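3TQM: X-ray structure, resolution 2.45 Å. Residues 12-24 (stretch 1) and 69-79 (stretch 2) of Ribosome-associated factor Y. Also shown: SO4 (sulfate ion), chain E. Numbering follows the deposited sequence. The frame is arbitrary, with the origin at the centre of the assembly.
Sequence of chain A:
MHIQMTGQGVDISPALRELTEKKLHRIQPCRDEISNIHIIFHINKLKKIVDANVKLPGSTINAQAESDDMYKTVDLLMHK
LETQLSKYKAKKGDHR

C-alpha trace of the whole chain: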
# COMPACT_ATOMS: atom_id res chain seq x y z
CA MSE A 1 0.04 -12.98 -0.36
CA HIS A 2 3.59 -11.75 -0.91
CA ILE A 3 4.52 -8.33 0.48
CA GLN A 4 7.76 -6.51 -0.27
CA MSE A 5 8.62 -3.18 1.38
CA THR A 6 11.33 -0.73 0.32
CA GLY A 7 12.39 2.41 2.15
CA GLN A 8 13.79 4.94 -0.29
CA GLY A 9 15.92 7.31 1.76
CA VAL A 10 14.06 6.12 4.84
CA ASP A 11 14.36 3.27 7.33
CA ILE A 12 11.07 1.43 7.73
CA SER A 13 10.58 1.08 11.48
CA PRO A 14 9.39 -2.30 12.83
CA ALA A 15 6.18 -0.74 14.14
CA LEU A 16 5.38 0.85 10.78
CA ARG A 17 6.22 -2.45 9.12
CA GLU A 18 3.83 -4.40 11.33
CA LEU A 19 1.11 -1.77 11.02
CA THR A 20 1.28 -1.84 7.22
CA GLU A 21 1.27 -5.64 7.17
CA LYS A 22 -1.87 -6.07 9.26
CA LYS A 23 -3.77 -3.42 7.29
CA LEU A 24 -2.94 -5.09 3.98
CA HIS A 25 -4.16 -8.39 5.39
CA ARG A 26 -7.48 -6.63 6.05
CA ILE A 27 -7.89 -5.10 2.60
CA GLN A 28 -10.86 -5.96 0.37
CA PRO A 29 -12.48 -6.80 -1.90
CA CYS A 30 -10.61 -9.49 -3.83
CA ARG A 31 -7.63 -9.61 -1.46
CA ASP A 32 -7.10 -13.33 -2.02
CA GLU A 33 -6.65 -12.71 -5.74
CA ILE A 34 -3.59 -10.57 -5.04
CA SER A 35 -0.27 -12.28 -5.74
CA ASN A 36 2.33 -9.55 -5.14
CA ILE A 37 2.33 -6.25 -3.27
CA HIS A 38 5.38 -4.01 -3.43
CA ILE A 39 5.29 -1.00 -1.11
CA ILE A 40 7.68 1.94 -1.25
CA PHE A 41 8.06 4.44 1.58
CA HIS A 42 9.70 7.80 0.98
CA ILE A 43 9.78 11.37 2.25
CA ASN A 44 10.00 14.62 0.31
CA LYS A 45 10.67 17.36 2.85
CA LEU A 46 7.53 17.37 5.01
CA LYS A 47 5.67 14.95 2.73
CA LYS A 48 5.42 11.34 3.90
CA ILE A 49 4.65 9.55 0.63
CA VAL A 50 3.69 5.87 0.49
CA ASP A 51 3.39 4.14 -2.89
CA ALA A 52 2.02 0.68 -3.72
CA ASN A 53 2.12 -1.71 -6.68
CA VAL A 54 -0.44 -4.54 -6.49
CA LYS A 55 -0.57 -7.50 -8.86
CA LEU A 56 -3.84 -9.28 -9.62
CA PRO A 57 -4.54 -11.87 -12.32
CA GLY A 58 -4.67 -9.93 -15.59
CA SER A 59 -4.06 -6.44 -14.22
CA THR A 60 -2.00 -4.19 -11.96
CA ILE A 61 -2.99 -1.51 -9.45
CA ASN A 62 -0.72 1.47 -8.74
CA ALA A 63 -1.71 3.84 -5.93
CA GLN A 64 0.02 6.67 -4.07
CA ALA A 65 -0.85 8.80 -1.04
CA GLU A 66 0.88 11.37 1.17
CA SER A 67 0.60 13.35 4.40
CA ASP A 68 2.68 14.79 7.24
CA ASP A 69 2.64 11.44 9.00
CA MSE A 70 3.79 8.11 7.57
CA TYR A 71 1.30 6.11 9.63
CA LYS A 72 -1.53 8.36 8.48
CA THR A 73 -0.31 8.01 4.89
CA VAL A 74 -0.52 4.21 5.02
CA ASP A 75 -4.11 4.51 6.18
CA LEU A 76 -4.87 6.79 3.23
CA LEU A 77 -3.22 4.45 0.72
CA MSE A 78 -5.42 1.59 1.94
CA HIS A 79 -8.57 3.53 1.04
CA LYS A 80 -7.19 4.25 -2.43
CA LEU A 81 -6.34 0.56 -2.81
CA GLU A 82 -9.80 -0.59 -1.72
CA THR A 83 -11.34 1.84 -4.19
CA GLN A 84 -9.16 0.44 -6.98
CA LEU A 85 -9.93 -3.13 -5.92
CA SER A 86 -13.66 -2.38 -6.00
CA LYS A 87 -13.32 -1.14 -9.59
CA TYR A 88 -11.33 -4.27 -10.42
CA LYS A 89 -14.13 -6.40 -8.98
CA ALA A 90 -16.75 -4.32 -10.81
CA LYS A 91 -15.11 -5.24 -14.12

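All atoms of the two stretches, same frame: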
# COMPACT_ATOMS: atom_id res chain seq x y z
N ILE A 12 12.38 1.88 7.29
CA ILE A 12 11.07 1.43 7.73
C ILE A 12 11.15 0.85 9.14
O ILE A 12 11.75 -0.21 9.35
CB ILE A 12 10.52 0.35 6.78
CG1 ILE A 12 10.51 0.87 5.34
CG2 ILE A 12 9.12 -0.07 7.22
CD1 ILE A 12 10.20 -0.19 4.31
N SER A 13 10.57 1.55 10.10
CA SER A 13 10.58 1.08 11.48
C SER A 13 9.79 -0.22 11.58
O SER A 13 8.91 -0.48 10.76
CB SER A 13 10.00 2.14 12.43
OG SER A 13 8.61 2.30 12.22
N PRO A 14 10.10 -1.04 12.59
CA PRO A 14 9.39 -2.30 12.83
C PRO A 14 7.90 -2.07 13.05
O PRO A 14 7.07 -2.81 12.51
CB PRO A 14 10.02 -2.83 14.12
CG PRO A 14 11.37 -2.21 14.16
CD PRO A 14 11.21 -0.85 13.54
N ALA A 15 7.57 -1.05 13.84
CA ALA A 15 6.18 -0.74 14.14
C ALA A 15 5.41 -0.37 12.87
O ALA A 15 4.27 -0.81 12.67
CB ALA A 15 6.09 0.37 15.16
N LEU A 16 6.02 0.44 12.02
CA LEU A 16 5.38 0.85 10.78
C LEU A 16 5.27 -0.34 9.83
O LEU A 16 4.34 -0.43 9.03
CB LEU A 16 6.17 1.98 10.11
CG LEU A 16 5.62 2.51 8.79
CD1 LEU A 16 4.26 3.15 8.99
CD2 LEU A 16 6.59 3.49 8.17
N ARG A 17 6.22 -1.26 9.94
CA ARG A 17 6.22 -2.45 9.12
C ARG A 17 5.08 -3.38 9.51
O ARG A 17 4.39 -3.93 8.66
CB ARG A 17 7.55 -3.18 9.24
CG ARG A 17 7.67 -4.37 8.32
CD ARG A 17 9.09 -4.88 8.26
NE ARG A 17 9.24 -5.83 7.17
CZ ARG A 17 9.53 -5.47 5.92
NH1 ARG A 17 9.71 -4.20 5.61
NH2 ARG A 17 9.65 -6.40 4.97
N GLU A 18 4.90 -3.56 10.82
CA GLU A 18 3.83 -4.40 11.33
C GLU A 18 2.47 -3.79 11.02
O GLU A 18 1.56 -4.48 10.56
CB GLU A 18 3.98 -4.61 12.84
CG GLU A 18 2.84 -5.39 13.46
CD GLU A 18 3.03 -5.62 14.94
OE1 GLU A 18 3.63 -4.75 15.61
OE2 GLU A 18 2.59 -6.68 15.44
N LEU A 19 2.34 -2.50 11.28
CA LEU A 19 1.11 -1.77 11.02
C LEU A 19 0.66 -1.92 9.57
O LEU A 19 -0.51 -2.18 9.29
CB LEU A 19 1.28 -0.29 11.36
CG LEU A 19 0.07 0.63 11.24
CD1 LEU A 19 -0.15 1.14 9.81
CD2 LEU A 19 -1.19 -0.05 11.78
N THR A 20 1.60 -1.76 8.64
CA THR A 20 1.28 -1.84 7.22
C THR A 20 0.88 -3.26 6.83
O THR A 20 -0.02 -3.47 6.02
CB THR A 20 2.45 -1.38 6.35
OG1 THR A 20 2.80 -0.03 6.69
CG2 THR A 20 2.07 -1.44 4.88
N GLU A 21 1.57 -4.24 7.42
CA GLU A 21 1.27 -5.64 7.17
C GLU A 21 -0.17 -5.99 7.54
O GLU A 21 -0.90 -6.55 6.72
CB GLU A 21 2.23 -6.55 7.95
CG GLU A 21 3.55 -6.81 7.25
CD GLU A 21 4.45 -7.72 8.05
OE1 GLU A 21 4.01 -8.22 9.11
OE2 GLU A 21 5.60 -7.95 7.62
N LYS A 22 -0.56 -5.67 8.77
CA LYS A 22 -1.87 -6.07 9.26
C LYS A 22 -3.01 -5.37 8.53
O LYS A 22 -4.10 -5.92 8.39
CB LYS A 22 -1.98 -5.83 10.77
CG LYS A 22 -2.27 -4.39 11.16
CD LYS A 22 -2.72 -4.31 12.61
CE LYS A 22 -3.16 -2.90 12.97
NZ LYS A 22 -3.74 -2.83 14.34
N LYS A 23 -2.76 -4.15 8.05
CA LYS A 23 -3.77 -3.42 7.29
C LYS A 23 -3.96 -4.00 5.89
O LYS A 23 -5.07 -4.01 5.36
CB LYS A 23 -3.43 -1.93 7.22
CG LYS A 23 -3.97 -1.13 8.38
CD LYS A 23 -3.73 0.36 8.17
CE LYS A 23 -4.29 1.17 9.32
NZ LYS A 23 -3.62 2.50 9.42
N LEU A 24 -2.87 -4.47 5.29
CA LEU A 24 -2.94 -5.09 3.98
C LEU A 24 -3.67 -6.42 4.06
O LEU A 24 -4.38 -6.81 3.13
CB LEU A 24 -1.54 -5.29 3.41
CG LEU A 24 -0.86 -4.07 2.80
CD1 LEU A 24 0.58 -4.38 2.47
CD2 LEU A 24 -1.62 -3.61 1.57
N ASP A 69 2.39 12.55 8.11
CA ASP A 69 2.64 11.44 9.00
C ASP A 69 2.59 10.12 8.25
O ASP A 69 1.58 9.80 7.61
CB ASP A 69 1.63 11.44 10.15
CG ASP A 69 1.83 10.30 11.12
OD1 ASP A 69 2.86 9.60 11.02
OD2 ASP A 69 0.96 10.10 11.99
N MSE A 70 3.67 9.35 8.33
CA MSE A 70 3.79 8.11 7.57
C MSE A 70 2.70 7.11 7.91
O MSE A 70 2.18 6.42 7.03
CB MSE A 70 5.17 7.48 7.79
CG MSE A 70 5.53 6.46 6.73
SE MSE A 70 5.91 7.25 4.99
CE MSE A 70 7.73 7.87 5.34
N TYR A 71 2.36 7.02 9.19
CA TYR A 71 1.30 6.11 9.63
C TYR A 71 -0.04 6.53 9.04
O TYR A 71 -0.82 5.68 8.59
CB TYR A 71 1.23 6.07 11.16
CG TYR A 71 2.34 5.29 11.81
CD1 TYR A 71 2.16 3.97 12.20
CD2 TYR A 71 3.58 5.87 12.05
CE1 TYR A 71 3.18 3.25 12.80
CE2 TYR A 71 4.60 5.16 12.65
CZ TYR A 71 4.39 3.85 13.02
OH TYR A 71 5.41 3.14 13.62
N LYS A 72 -0.30 7.83 9.04
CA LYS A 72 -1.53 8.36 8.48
C LYS A 72 -1.57 8.13 6.97
O LYS A 72 -2.63 7.86 6.40
CB LYS A 72 -1.66 9.85 8.78
CG LYS A 72 -3.04 10.43 8.50
CD LYS A 72 -3.07 11.93 8.70
CE LYS A 72 -4.49 12.46 8.65
NZ LYS A 72 -5.20 12.02 7.42
N THR A 73 -0.41 8.22 6.33
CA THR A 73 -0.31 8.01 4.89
C THR A 73 -0.69 6.58 4.50
O THR A 73 -1.43 6.37 3.54
CB THR A 73 1.11 8.29 4.37
OG1 THR A 73 1.50 9.63 4.72
CG2 THR A 73 1.16 8.14 2.86
N VAL A 74 -0.18 5.61 5.25
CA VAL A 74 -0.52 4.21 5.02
C VAL A 74 -2.02 4.03 5.03
O VAL A 74 -2.59 3.41 4.13
CB VAL A 74 0.10 3.30 6.09
CG1 VAL A 74 -0.52 1.91 6.04
CG2 VAL A 74 1.61 3.22 5.92
N ASP A 75 -2.67 4.59 6.05
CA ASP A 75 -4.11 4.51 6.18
C ASP A 75 -4.80 5.05 4.94
O ASP A 75 -5.76 4.45 4.44
CB ASP A 75 -4.57 5.30 7.41
CG ASP A 75 -5.87 4.78 7.99
OD1 ASP A 75 -5.81 4.02 8.98
OD2 ASP A 75 -6.94 5.12 7.45
N LEU A 76 -4.31 6.18 4.43
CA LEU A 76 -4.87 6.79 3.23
C LEU A 76 -4.71 5.90 2.00
O LEU A 76 -5.62 5.76 1.20
CB LEU A 76 -4.24 8.16 2.98
CG LEU A 76 -4.89 9.38 3.64
CD1 LEU A 76 -5.16 9.14 5.11
CD2 LEU A 76 -4.01 10.62 3.45
N LEU A 77 -3.53 5.30 1.87
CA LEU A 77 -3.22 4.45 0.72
C LEU A 77 -4.13 3.23 0.68
O LEU A 77 -4.47 2.73 -0.40
CB LEU A 77 -1.76 4.02 0.74
CG LEU A 77 -1.29 3.18 -0.45
CD1 LEU A 77 -1.53 3.91 -1.76
CD2 LEU A 77 0.17 2.80 -0.31
N MSE A 78 -4.52 2.74 1.85
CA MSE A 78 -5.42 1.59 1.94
C MSE A 78 -6.78 1.91 1.31
O MSE A 78 -7.34 1.09 0.60
CB MSE A 78 -5.59 1.13 3.39
CG MSE A 78 -4.31 0.69 4.08
SE MSE A 78 -3.40 -0.79 3.18
CE MSE A 78 -2.05 0.22 2.20
N HIS A 79 -7.29 3.10 1.60
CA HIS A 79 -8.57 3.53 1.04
C HIS A 79 -8.50 3.64 -0.48
O HIS A 79 -9.44 3.27 -1.18
CB HIS A 79 -9.01 4.88 1.63
CG HIS A 79 -9.33 4.82 3.09
ND1 HIS A 79 -10.45 4.20 3.58
CD2 HIS A 79 -8.67 5.33 4.16
CE1 HIS A 79 -10.47 4.32 4.90
NE2 HIS A 79 -9.40 5.00 5.27
S SO4 E . 8.76 6.07 13.03
O1 SO4 E . 7.95 5.11 12.29
O2 SO4 E . 8.54 5.92 14.46
O3 SO4 E . 10.17 5.83 12.72
O4 SO4 E . 8.40 7.43 12.62

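Helices 14-24 and 70-79 pack side by side, running nearly parallel (16° between their directions, axes 10.5 Å apart at closest approach). At the centre, Val-74 points toward the first helix as a knob, its side chain sitting among Leu-16, Leu-19, Thr-20 and Lys-23; CG1 lies 3.9 Å from Leu-19 CD1, and CG2 lies 3.5 Å from Thr-20 OG1. That hydroxyl donates to Leu-16 O (OG1 to O, 2.8 Å) within its own helix, so its polarity is satisfied where it meets the valine methyl. Leu-16 reaches two ways: its CD2 is 3.5 Å from CG of Met-70, a selenomethionine, while its CD1 stands 3.8 Å from the centroid of the Tyr-71 ring, 6° off the normal, a CH-pi contact over one face. Leu-19 CG meets the ring's edge, 4.1 Å from Tyr-71 CD1. Near the C-terminal end of the first helix, Leu-24 CD2 touches Met-78 SE at 3.7 Å. Polar groups border this core. Lys-23 extends its aliphatic chain past Val-74 and Met-78, and its NZ forms a salt bridge with Asp-75 OD1 (2.7 Å). Toward the N-termini, Ser-13 OG caps its helix by accepting from Leu-16 N (3.2 Å) and donates to sulfate O1 (2.9 Å); Tyr-71 OH reaches the same O1 through a weak hydrogen bond (3.5 Å).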